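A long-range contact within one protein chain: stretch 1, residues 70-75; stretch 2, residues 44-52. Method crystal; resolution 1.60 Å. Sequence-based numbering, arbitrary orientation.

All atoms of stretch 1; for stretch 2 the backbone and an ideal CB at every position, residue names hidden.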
# COMPACT_ATOMS: atom_id res chain seq x y z
N ASN A 70 5.24 20.09 3.34
CA ASN A 70 5.12 18.63 3.28
C ASN A 70 4.95 18.18 1.83
O ASN A 70 3.90 17.66 1.42
CB ASN A 70 3.97 18.16 4.17
CG ASN A 70 4.25 18.45 5.63
OD1 ASN A 70 5.41 18.41 6.04
ND2 ASN A 70 3.21 18.76 6.42
N PHE A 71 6.03 18.37 1.06
CA PHE A 71 6.01 17.99 -0.35
C PHE A 71 5.92 16.48 -0.51
O PHE A 71 6.35 15.70 0.34
CB PHE A 71 7.28 18.48 -1.06
CG PHE A 71 7.42 19.99 -1.10
CD1 PHE A 71 6.68 20.74 -2.01
CD2 PHE A 71 8.25 20.65 -0.21
CE1 PHE A 71 6.78 22.12 -2.08
CE2 PHE A 71 8.36 22.05 -0.25
CZ PHE A 71 7.60 22.79 -1.18
N ILE A 72 5.37 16.07 -1.64
CA ILE A 72 5.41 14.65 -2.03
C ILE A 72 6.39 14.54 -3.18
O ILE A 72 6.12 15.00 -4.30
CB ILE A 72 4.03 14.09 -2.39
CG1 ILE A 72 3.05 14.26 -1.21
CG2 ILE A 72 4.14 12.59 -2.84
CD1 ILE A 72 1.56 14.22 -1.69
N ASN A 73 7.54 13.90 -2.91
CA ASN A 73 8.63 13.79 -3.86
C ASN A 73 8.37 12.60 -4.76
O ASN A 73 8.36 11.45 -4.30
CB ASN A 73 9.95 13.61 -3.13
CG ASN A 73 10.24 14.75 -2.20
OD1 ASN A 73 10.47 15.88 -2.65
ND2 ASN A 73 10.18 14.49 -0.90
N VAL A 74 8.15 12.88 -6.04
CA VAL A 74 7.61 11.89 -6.96
C VAL A 74 8.71 10.99 -7.52
O VAL A 74 9.67 11.47 -8.13
CB VAL A 74 6.80 12.56 -8.07
CG1 VAL A 74 6.32 11.50 -9.03
CG2 VAL A 74 5.59 13.27 -7.44
N HIS A 75 8.54 9.67 -7.34
CA HIS A 75 9.45 8.65 -7.85
C HIS A 75 9.02 8.07 -9.19
O HIS A 75 9.86 7.64 -9.99
CB HIS A 75 9.54 7.49 -6.86
CG HIS A 75 10.40 7.76 -5.67
ND1 HIS A 75 10.26 8.88 -4.87
CD2 HIS A 75 11.41 7.04 -5.14
CE1 HIS A 75 11.17 8.84 -3.91
NE2 HIS A 75 11.87 7.73 -4.04
N UNK A 44 4.10 19.72 -14.71
CA UNK A 44 4.86 20.32 -13.61
C UNK A 44 5.28 19.25 -12.60
O UNK A 44 6.39 19.33 -12.04
CB UNK A 44 4.03 21.41 -12.92
N UNK A 45 4.42 18.24 -12.36
CA UNK A 45 4.81 17.14 -11.47
C UNK A 45 6.00 16.39 -12.05
O UNK A 45 6.94 16.04 -11.33
CB UNK A 45 3.64 16.18 -11.25
N UNK A 46 5.99 16.17 -13.35
CA UNK A 46 7.10 15.49 -14.02
C UNK A 46 8.39 16.31 -13.95
O UNK A 46 9.46 15.79 -13.61
CB UNK A 46 6.74 15.21 -15.48
N UNK A 47 8.31 17.60 -14.28
CA UNK A 47 9.52 18.43 -14.35
C UNK A 47 10.07 18.75 -12.96
O UNK A 47 11.29 18.77 -12.76
CB UNK A 47 9.22 19.73 -15.10
N UNK A 48 9.20 19.02 -11.97
CA UNK A 48 9.65 19.40 -10.64
C UNK A 48 9.82 18.21 -9.70
O UNK A 48 10.44 18.37 -8.64
CB UNK A 48 8.66 20.40 -10.03
N UNK A 49 9.26 17.06 -10.07
CA UNK A 49 9.21 15.87 -9.21
C UNK A 49 8.54 16.17 -7.87
O UNK A 49 8.87 15.55 -6.86
CB UNK A 49 10.62 15.33 -8.97
N UNK A 50 7.59 17.11 -7.85
CA UNK A 50 6.76 17.39 -6.68
C UNK A 50 5.30 17.28 -7.10
O UNK A 50 4.92 17.84 -8.13
CB UNK A 50 7.06 18.77 -6.10
N UNK A 51 4.50 16.53 -6.33
CA UNK A 51 3.10 16.30 -6.69
C UNK A 51 2.35 17.62 -6.84
O UNK A 51 2.25 18.39 -5.88
CB UNK A 51 2.42 15.42 -5.64
N UNK A 52 1.78 17.85 -8.03
CA UNK A 52 1.12 19.10 -8.38
C UNK A 52 -0.26 18.79 -8.94
O UNK A 52 -0.44 17.83 -9.70
CB UNK A 52 1.95 19.90 -9.39

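Position 44 lies on a helix, and its ideal CB has nothing of stretch 1 within 5.5 Å. Many residues would suit it. It is Thr44, whose O accepts the backbone N of the residue four further on.

Position 45 is helical too, with CA-to-CB sideways to stretch 1. The ideal CB is 5.2 Å from Val74 CG2, so a small branched or apolar side chain could fill the gap. It is Thr45. Its CG2 comes to 3.7 Å from Val74 CG2, while OG1 accepts a hydrogen bond from the backbone N of position 52.

Positions 46 and 47 meet nothing here. At 46 CA-to-CB points away; 47 is out of reach. Stretch 1 sets no preference at either. They are Ile46 and Ser47.

Position 48 ends the helical run, also out of reach. A short polar side chain could turn back to the helix backbone. It is Ser48: OG donates to Thr44 O (2.7 Å) and accepts from N of position 50.

Position 49 has positive phi, 55°, which favours glycine or asparagine but does not exclude others. Its backbone O accepts from Val74 N at 2.9 Å, nearly straight at 173°. CA-to-CB is sideways, and the ideal CB is 4.1 Å from Val74 O, so a long side chain could run past the strand. It is Arg49, with its guanidinium oblique to Val74 O. Water 1 links Arg49 O to Asn73 OD1.

Position 50 bridges Asn73, the CA atoms 4.9 Å apart. CA-to-CB points away, yet the ideal CB is 4.6 Å from Phe71 CD1. The aromatic ring would suit a long aliphatic chain, a cation or another ring. It is Lys50, extended beyond chi1. CD packs 3.7 Å from Phe71 CD1, and NZ sits 3.7 Å from the centroid of the Phe71 ring, 4° off the normal. This is a cation-pi contact over the face.

Position 51 points CA-to-CB toward stretch 1. Its N donates to Ile72 O at 3.0 Å. The ideal CB is already 3.9 Å from Ile72 CB and 4.2 Å from Val74 CG2, so a small apolar residue fits well. It is Ala51, whose methyl packs against both side chains. Water 2 joins Ala51 O to Ile72 N, extending the backbone link.

Position 52 is extended, with CA-to-CB sideways and nothing of stretch 1 near. Beta-branched residues suit such a backbone. It is Thr52; OG1 donates to Lys50 O at 2.9 Å.

Stretch 2 (44-52) TTISSRKAT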
# COMPACT_ATOMS: atom_id res chain seq x y z
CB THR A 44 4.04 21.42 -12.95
OG1 THR A 44 3.88 22.52 -13.86
CG2 THR A 44 4.72 21.94 -11.68
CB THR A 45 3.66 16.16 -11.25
OG1 THR A 45 2.50 16.81 -10.70
CG2 THR A 45 4.12 14.98 -10.34
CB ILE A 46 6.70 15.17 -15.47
CG1 ILE A 46 5.61 14.11 -15.48
CG2 ILE A 46 7.94 14.72 -16.29
CD1 ILE A 46 5.00 13.85 -16.85
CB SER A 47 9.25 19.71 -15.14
OG SER A 47 8.29 20.56 -14.50
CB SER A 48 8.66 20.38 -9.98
OG SER A 48 7.47 19.72 -9.57
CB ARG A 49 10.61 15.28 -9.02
CG ARG A 49 11.36 15.09 -10.33
CD ARG A 49 10.68 14.01 -11.17
NE ARG A 49 11.60 13.44 -12.14
CZ ARG A 49 12.45 12.45 -11.85
NH1 ARG A 49 12.49 11.95 -10.62
NH2 ARG A 49 13.26 11.97 -12.79
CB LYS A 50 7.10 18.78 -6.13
CG LYS A 50 8.48 18.78 -5.56
CD LYS A 50 8.85 20.09 -4.92
CE LYS A 50 10.22 19.96 -4.31
NZ LYS A 50 10.46 21.09 -3.35
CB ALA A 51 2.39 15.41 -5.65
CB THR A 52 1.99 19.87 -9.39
OG1 THR A 52 3.26 20.14 -8.80
CG2 THR A 52 1.34 21.20 -9.77
O HOH W 1 11.24 15.99 -5.33
O HOH W 2 4.25 17.89 -3.61
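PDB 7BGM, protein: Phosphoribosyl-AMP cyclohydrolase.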